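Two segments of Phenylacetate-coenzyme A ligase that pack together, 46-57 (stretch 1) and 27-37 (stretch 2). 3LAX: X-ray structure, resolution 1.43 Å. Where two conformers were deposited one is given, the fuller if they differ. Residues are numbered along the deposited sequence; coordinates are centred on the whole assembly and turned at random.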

HETATM    1  N   MSE A  46       3.434   8.187  -2.118  1.00 21.84           N
HETATM    2  CA  MSE A  46       3.176   6.760  -2.201  1.00 18.27           C
HETATM    3  C   MSE A  46       1.736   6.487  -1.813  1.00 16.90           C
HETATM    4  O   MSE A  46       1.292   6.928  -0.761  1.00 18.12           O
HETATM    5  CB  MSE A  46       4.096   5.973  -1.258  1.00 20.05           C
HETATM    6  CG  MSE A  46       3.704   4.504  -1.134  1.00 20.52           C
HETATM    7 SE   MSE A  46       4.713   3.433   0.139  0.70 26.21          SE
HETATM    8  CE  MSE A  46       6.384   3.419  -0.815  1.00 24.42           C
ATOM      9  N   THR A  47       1.017   5.762  -2.665  1.00 15.53           N
ATOM     10  CA  THR A  47      -0.303   5.252  -2.318  1.00 15.32           C
ATOM     11  C   THR A  47      -0.204   3.739  -2.186  1.00 15.55           C
ATOM     12  O   THR A  47       0.436   3.078  -3.008  1.00 16.96           O
ATOM     13  CB  THR A  47      -1.349   5.613  -3.396  1.00 16.89           C
ATOM     14  OG1 THR A  47      -1.438   7.037  -3.510  1.00 19.30           O
ATOM     15  CG2 THR A  47      -2.723   5.048  -3.026  1.00 18.13           C
ATOM     16  N   VAL A  48      -0.814   3.191  -1.138  1.00 13.54           N
ATOM     17  CA  VAL A  48      -0.897   1.757  -0.985  1.00 13.56           C
ATOM     18  C   VAL A  48      -2.374   1.364  -1.044  1.00 12.92           C
ATOM     19  O   VAL A  48      -3.129   1.626  -0.110  1.00 14.72           O
ATOM     20  CB  VAL A  48      -0.249   1.274   0.334  1.00 13.13           C
ATOM     21  CG1 VAL A  48      -0.397  -0.238   0.483  1.00 16.11           C
ATOM     22  CG2 VAL A  48       1.232   1.690   0.392  1.00 14.29           C
ATOM     23  N   GLU A  49      -2.763   0.761  -2.159  1.00 13.80           N
ATOM     24  CA  GLU A  49      -4.106   0.201  -2.304  1.00 13.91           C
ATOM     25  C   GLU A  49      -4.056  -1.256  -1.873  1.00 14.82           C
ATOM     26  O   GLU A  49      -3.126  -1.988  -2.213  1.00 15.37           O
ATOM     27  CB  GLU A  49      -4.562   0.262  -3.756  1.00 15.43           C
ATOM     28  CG  GLU A  49      -4.925   1.651  -4.233  1.00 17.08           C
ATOM     29  CD  GLU A  49      -5.221   1.693  -5.716  1.00 19.86           C
ATOM     30  OE1 GLU A  49      -4.315   1.391  -6.522  1.00 20.75           O
ATOM     31  OE2 GLU A  49      -6.369   2.022  -6.080  1.00 23.78           O
ATOM     32  N   VAL A  50      -5.048  -1.688  -1.112  1.00 14.60           N
ATOM     33  CA  VAL A  50      -5.121  -3.091  -0.734  0.50 15.53           C
ATOM     34  C   VAL A  50      -6.565  -3.547  -0.762  1.00 14.32           C
ATOM     35  O   VAL A  50      -7.476  -2.823  -0.344  1.00 14.82           O
ATOM     36  CB  VAL A  50      -4.453  -3.388   0.638  0.50 16.45           C
ATOM     37  CG1 VAL A  50      -5.019  -2.499   1.728  0.50 14.08           C
ATOM     38  CG2 VAL A  50      -4.595  -4.865   1.002  0.50 16.55           C
ATOM     39  N   GLU A  51      -6.766  -4.743  -1.294  1.00 14.75           N
ATOM     40  CA  GLU A  51      -8.106  -5.303  -1.373  1.00 14.35           C
ATOM     41  C   GLU A  51      -8.607  -5.723  -0.009  1.00 14.32           C
ATOM     42  O   GLU A  51      -7.873  -6.308   0.801  1.00 15.41           O
ATOM     43  CB  GLU A  51      -8.134  -6.509  -2.305  1.00 15.62           C
ATOM     44  CG  GLU A  51      -7.920  -6.150  -3.739  1.00 15.56           C
ATOM     45  CD  GLU A  51      -8.193  -7.308  -4.686  1.00 17.95           C
ATOM     46  OE1 GLU A  51      -8.609  -8.390  -4.223  1.00 20.71           O
ATOM     47  OE2 GLU A  51      -7.982  -7.131  -5.904  1.00 20.21           O
ATOM     48  N   LEU A  52      -9.886  -5.456   0.225  1.00 14.66           N
ATOM     49  CA  LEU A  52     -10.555  -5.993   1.388  1.00 15.31           C
ATOM     50  C   LEU A  52     -10.791  -7.479   1.204  1.00 15.68           C
ATOM     51  O   LEU A  52     -10.941  -7.970   0.071  1.00 17.46           O
ATOM     52  CB  LEU A  52     -11.895  -5.292   1.578  1.00 16.37           C
ATOM     53  CG  LEU A  52     -11.796  -3.817   1.956  1.00 17.22           C
ATOM     54  CD1 LEU A  52     -13.157  -3.150   1.776  1.00 18.78           C
ATOM     55  CD2 LEU A  52     -11.298  -3.662   3.391  1.00 17.15           C
ATOM     56  N   SER A  53     -10.824  -8.200   2.317  1.00 16.39           N
ATOM     57  CA  SER A  53     -11.259  -9.584   2.301  1.00 16.65           C
ATOM     58  C   SER A  53     -12.744  -9.633   1.941  1.00 17.03           C
ATOM     59  O   SER A  53     -13.497  -8.717   2.281  1.00 18.65           O
ATOM     60  CB  SER A  53     -11.078 -10.198   3.685  1.00 17.60           C
ATOM     61  OG  SER A  53     -11.700 -11.465   3.728  1.00 18.48           O
ATOM     62  N   GLN A  54     -13.176 -10.690   1.264  1.00 18.16           N
ATOM     63  CA  GLN A  54     -14.606 -10.824   0.976  1.00 20.18           C
ATOM     64  C   GLN A  54     -15.392 -10.986   2.264  1.00 20.61           C
ATOM     65  O   GLN A  54     -16.604 -10.821   2.266  1.00 22.70           O
ATOM     66  CB  GLN A  54     -14.898 -11.981   0.018  1.00 23.69           C
ATOM     67  CG  GLN A  54     -14.384 -13.321   0.479  1.00 26.74           C
ATOM     68  CD  GLN A  54     -13.025 -13.636  -0.105  1.00 29.13           C
ATOM     69  OE1 GLN A  54     -12.064 -12.887   0.095  1.00 27.99           O
ATOM     70  NE2 GLN A  54     -12.937 -14.739  -0.843  1.00 30.14           N
ATOM     71  N   LEU A  55     -14.704 -11.291   3.360  1.00 18.35           N
ATOM     72  CA  LEU A  55     -15.346 -11.382   4.672  1.00 19.40           C
ATOM     73  C   LEU A  55     -15.589 -10.030   5.347  1.00 20.33           C
ATOM     74  O   LEU A  55     -16.333  -9.964   6.331  1.00 22.31           O
ATOM     75  CB  LEU A  55     -14.528 -12.276   5.612  1.00 19.48           C
ATOM     76  CG  LEU A  55     -14.248 -13.699   5.119  1.00 19.07           C
ATOM     77  CD1 LEU A  55     -13.559 -14.519   6.209  1.00 20.57           C
ATOM     78  CD2 LEU A  55     -15.545 -14.379   4.637  1.00 20.76           C
ATOM     79  N   PHE A  56     -14.978  -8.957   4.844  1.00 20.48           N
ATOM     80  CA  PHE A  56     -15.138  -7.651   5.479  1.00 20.63           C
ATOM     81  C   PHE A  56     -16.357  -6.920   4.926  1.00 22.48           C
ATOM     82  O   PHE A  56     -16.364  -6.503   3.769  1.00 23.66           O
ATOM     83  CB  PHE A  56     -13.902  -6.756   5.303  1.00 20.97           C
ATOM     84  CG  PHE A  56     -14.003  -5.460   6.071  1.00 21.79           C
ATOM     85  CD1 PHE A  56     -13.508  -5.363   7.363  1.00 23.99           C
ATOM     86  CD2 PHE A  56     -14.652  -4.359   5.520  1.00 24.84           C
ATOM     87  CE1 PHE A  56     -13.624  -4.178   8.085  1.00 24.85           C
ATOM     88  CE2 PHE A  56     -14.777  -3.168   6.234  1.00 24.77           C
ATOM     89  CZ  PHE A  56     -14.259  -3.076   7.520  1.00 25.59           C
ATOM     90  N   THR A  57     -17.391  -6.765   5.748  1.00 20.84           N
ATOM     91  CA  THR A  57     -18.566  -5.998   5.353  1.00 22.30           C
ATOM     92  C   THR A  57     -18.996  -5.042   6.463  1.00 22.34           C
ATOM     93  O   THR A  57     -20.178  -4.688   6.574  1.00 25.35           O
ATOM     94  CB  THR A  57     -19.739  -6.926   4.989  1.00 24.53           C
ATOM     95  OG1 THR A  57     -20.058  -7.754   6.116  1.00 25.47           O
ATOM     96  CG2 THR A  57     -19.377  -7.812   3.797  1.00 26.08           C
TER
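Stretch 2 27-37: KELGSDYLITL

Stretch 1 runs as an extended strand from M46 to L52 and then folds through a type I beta turn, S53 to F56, closed by F56 N to S53 O at 3.0 Å; L55 N also bonds to S53 OG (3.0 Å). Stretch 2 lies alongside it in the opposite direction: its strand 32-37 makes an angle of 167° with strand 46-52, N to C, and the axes approach to 4.6 Å. T47 pairs with T36 through two hydrogen bonds, T36 N to T47 O (2.8 Å) and T47 N to T36 O (2.9 Å). E49 and L34 repeat the pattern, with L34 N to E49 O at 2.8 Å and E49 N to L34 O at 2.9 Å. Between and beyond these pairs, M46 faces L37, V48 faces I35 and V50 faces Y33, the last with CA atoms 4.1 Å apart. Past V50 a beta bulge shifts the register by two as stretch 2 turns a corner at S31. The ladder nevertheless continues: E51 N reaches D32 O (3.1 Å), G30 N reaches E51 O (2.8 Å) and S53 N reaches E28 O (2.8 Å, nearly linear).

M46, a selenomethionine, V48 and V50 share one sheet face with Y33, I35 and L37. There M46 CE meets L37 CD2 and M46 CG meets I35 CG2, both at 3.8 Å, while V50 CG1 touches L29 CD2 at 4.0 Å. T47, E49, L34 and T36 occupy the other face, where a water accepts from T36 OG1 (2.6 Å) and donates to E49 OE1 (2.8 Å). A second water donates to both E51 OE1 (3.0 Å) and D32 OD2 (2.8 Å), linking acidic side chains whose same two oxygens lie 4.3 Å apart. Beyond the strand, F56 CD1 packs obliquely against E28 CG at 3.7 Å.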

ATOM      1  N   LYS A  27      -6.713  -9.810   9.022  1.00 20.98           N
ATOM      2  CA  LYS A  27      -7.748 -10.725   8.566  0.50 21.09           C
ATOM      3  C   LYS A  27      -8.736 -10.001   7.663  1.00 21.03           C
ATOM      4  O   LYS A  27      -9.352 -10.615   6.801  1.00 22.48           O
ATOM      5  CB  LYS A  27      -8.473 -11.364   9.755  0.50 23.79           C
ATOM      6  CG  LYS A  27      -9.161 -10.375  10.677  0.50 26.71           C
ATOM      7  CD  LYS A  27      -9.657 -11.060  11.944  0.50 29.26           C
ATOM      8  CE  LYS A  27     -10.704 -12.136  11.646  0.50 31.58           C
ATOM      9  NZ  LYS A  27     -10.122 -13.428  11.166  0.50 31.95           N
ATOM     10  N   GLU A  28      -8.849  -8.688   7.842  1.00 18.47           N
ATOM     11  CA  GLU A  28      -9.798  -7.895   7.073  1.00 18.16           C
ATOM     12  C   GLU A  28      -9.354  -7.675   5.637  1.00 16.13           C
ATOM     13  O   GLU A  28     -10.129  -7.172   4.833  1.00 16.75           O
ATOM     14  CB  GLU A  28      -9.991  -6.522   7.720  1.00 20.17           C
ATOM     15  CG  GLU A  28     -10.508  -6.570   9.151  1.00 23.97           C
ATOM     16  CD  GLU A  28      -9.402  -6.544  10.213  1.00 27.77           C
ATOM     17  OE1 GLU A  28      -8.229  -6.914   9.926  1.00 25.32           O
ATOM     18  OE2 GLU A  28      -9.732  -6.148  11.353  1.00 30.64           O
ATOM     19  N   LEU A  29      -8.099  -7.999   5.327  1.00 15.31           N
ATOM     20  CA  LEU A  29      -7.541  -7.708   4.008  1.00 14.05           C
ATOM     21  C   LEU A  29      -7.303  -8.963   3.179  1.00 14.59           C
ATOM     22  O   LEU A  29      -7.031 -10.037   3.716  1.00 18.35           O
ATOM     23  CB  LEU A  29      -6.205  -6.961   4.141  1.00 14.86           C
ATOM     24  CG  LEU A  29      -6.205  -5.647   4.918  1.00 15.78           C
ATOM     25  CD1 LEU A  29      -4.769  -5.075   4.975  1.00 16.87           C
ATOM     26  CD2 LEU A  29      -7.165  -4.634   4.301  1.00 16.65           C
ATOM     27  N   GLY A  30      -7.376  -8.821   1.858  1.00 15.95           N
ATOM     28  CA  GLY A  30      -6.905  -9.866   0.960  1.00 17.13           C
ATOM     29  C   GLY A  30      -5.394  -9.754   0.792  1.00 17.93           C
ATOM     30  O   GLY A  30      -4.771  -8.849   1.345  1.00 21.12           O
ATOM     31  N   SER A  31      -4.806 -10.648   0.010  1.00 14.98           N
ATOM     32  CA  SER A  31      -3.355 -10.649  -0.167  1.00 15.24           C
ATOM     33  C   SER A  31      -2.890  -9.729  -1.287  1.00 15.39           C
ATOM     34  O   SER A  31      -1.699  -9.498  -1.437  1.00 19.52           O
ATOM     35  CB  SER A  31      -2.867 -12.059  -0.481  1.00 16.17           C
ATOM     36  OG  SER A  31      -3.299 -12.442  -1.770  1.00 18.29           O
ATOM     37  N   ASP A  32      -3.815  -9.209  -2.083  1.00 15.34           N
ATOM     38  CA  ASP A  32      -3.427  -8.360  -3.196  1.00 16.22           C
ATOM     39  C   ASP A  32      -3.407  -6.891  -2.848  1.00 15.08           C
ATOM     40  O   ASP A  32      -4.353  -6.358  -2.265  1.00 17.50           O
ATOM     41  CB  ASP A  32      -4.320  -8.619  -4.407  1.00 18.48           C
ATOM     42  CG  ASP A  32      -4.151 -10.018  -4.926  1.00 19.15           C
ATOM     43  OD1 ASP A  32      -3.070 -10.297  -5.493  1.00 21.38           O
ATOM     44  OD2 ASP A  32      -5.065 -10.849  -4.723  1.00 20.91           O
ATOM     45  N   TYR A  33      -2.305  -6.246  -3.209  1.00 15.35           N
ATOM     46  CA  TYR A  33      -2.078  -4.850  -2.918  1.00 15.73           C
ATOM     47  C   TYR A  33      -1.297  -4.258  -4.084  1.00 15.40           C
ATOM     48  O   TYR A  33      -0.710  -4.988  -4.908  1.00 17.58           O
ATOM     49  CB  TYR A  33      -1.270  -4.703  -1.624  1.00 15.59           C
ATOM     50  CG  TYR A  33       0.130  -5.262  -1.758  1.00 15.46           C
ATOM     51  CD1 TYR A  33       1.194  -4.434  -2.056  1.00 17.32           C
ATOM     52  CD2 TYR A  33       0.378  -6.619  -1.603  1.00 17.01           C
ATOM     53  CE1 TYR A  33       2.483  -4.942  -2.195  1.00 18.73           C
ATOM     54  CE2 TYR A  33       1.658  -7.138  -1.731  1.00 18.67           C
ATOM     55  CZ  TYR A  33       2.701  -6.292  -2.035  1.00 18.62           C
ATOM     56  OH  TYR A  33       3.981  -6.799  -2.181  1.00 20.41           O
ATOM     57  N   LEU A  34      -1.306  -2.938  -4.170  1.00 14.33           N
ATOM     58  CA  LEU A  34      -0.563  -2.243  -5.207  1.00 15.40           C
ATOM     59  C   LEU A  34      -0.018  -0.956  -4.634  1.00 14.92           C
ATOM     60  O   LEU A  34      -0.760  -0.162  -4.073  1.00 15.70           O
ATOM     61  CB  LEU A  34      -1.477  -1.925  -6.388  1.00 17.48           C
ATOM     62  CG  LEU A  34      -0.811  -1.163  -7.533  1.00 18.20           C
ATOM     63  CD1 LEU A  34       0.318  -1.985  -8.140  1.00 19.18           C
ATOM     64  CD2 LEU A  34      -1.850  -0.785  -8.584  1.00 20.96           C
ATOM     65  N   ILE A  35       1.293  -0.776  -4.749  1.00 15.24           N
ATOM     66  CA  ILE A  35       1.948   0.426  -4.282  1.00 14.77           C
ATOM     67  C   ILE A  35       2.156   1.312  -5.502  1.00 14.90           C
ATOM     68  O   ILE A  35       2.817   0.905  -6.456  1.00 16.14           O
ATOM     69  CB  ILE A  35       3.328   0.092  -3.675  1.00 14.78           C
ATOM     70  CG1 ILE A  35       3.196  -0.879  -2.490  1.00 15.68           C
ATOM     71  CG2 ILE A  35       4.058   1.348  -3.264  1.00 16.43           C
ATOM     72  CD1 ILE A  35       4.523  -1.567  -2.112  1.00 17.55           C
ATOM     73  N   THR A  36       1.575   2.506  -5.496  1.00 15.57           N
ATOM     74  CA  THR A  36       1.744   3.418  -6.625  1.00 16.32           C
ATOM     75  C   THR A  36       2.571   4.624  -6.205  1.00 16.48           C
ATOM     76  O   THR A  36       2.256   5.282  -5.212  1.00 17.76           O
ATOM     77  CB  THR A  36       0.393   3.906  -7.207  1.00 17.39           C
ATOM     78  OG1 THR A  36      -0.362   2.782  -7.671  1.00 20.49           O
ATOM     79  CG2 THR A  36       0.635   4.863  -8.385  1.00 18.98           C
ATOM     80  N   LEU A  37       3.643   4.893  -6.948  1.00 17.05           N
ATOM     81  CA  LEU A  37       4.503   6.038  -6.677  1.00 18.44           C
ATOM     82  C   LEU A  37       4.256   7.066  -7.764  1.00 22.15           C
ATOM     83  O   LEU A  37       4.290   6.746  -8.952  1.00 22.91           O
ATOM     84  CB  LEU A  37       5.984   5.626  -6.693  1.00 19.62           C
ATOM     85  CG  LEU A  37       6.339   4.479  -5.737  1.00 20.37           C
ATOM     86  CD1 LEU A  37       7.761   3.965  -5.956  1.00 23.63           C
ATOM     87  CD2 LEU A  37       6.135   4.885  -4.279  1.00 23.98           C
TER
HETATM   88  O   HOH W   1     -10.341 -12.696   5.575  1.00 29.82           O
HETATM   89  O   HOH W   2      -6.817 -10.154  -2.635  1.00 21.98           O
HETATM   90  O   HOH W   3      -1.793   2.038  -5.611  1.00 18.67           O
HETATM   91  O   HOH W   4       0.618   8.001  -5.084  1.00 28.50           O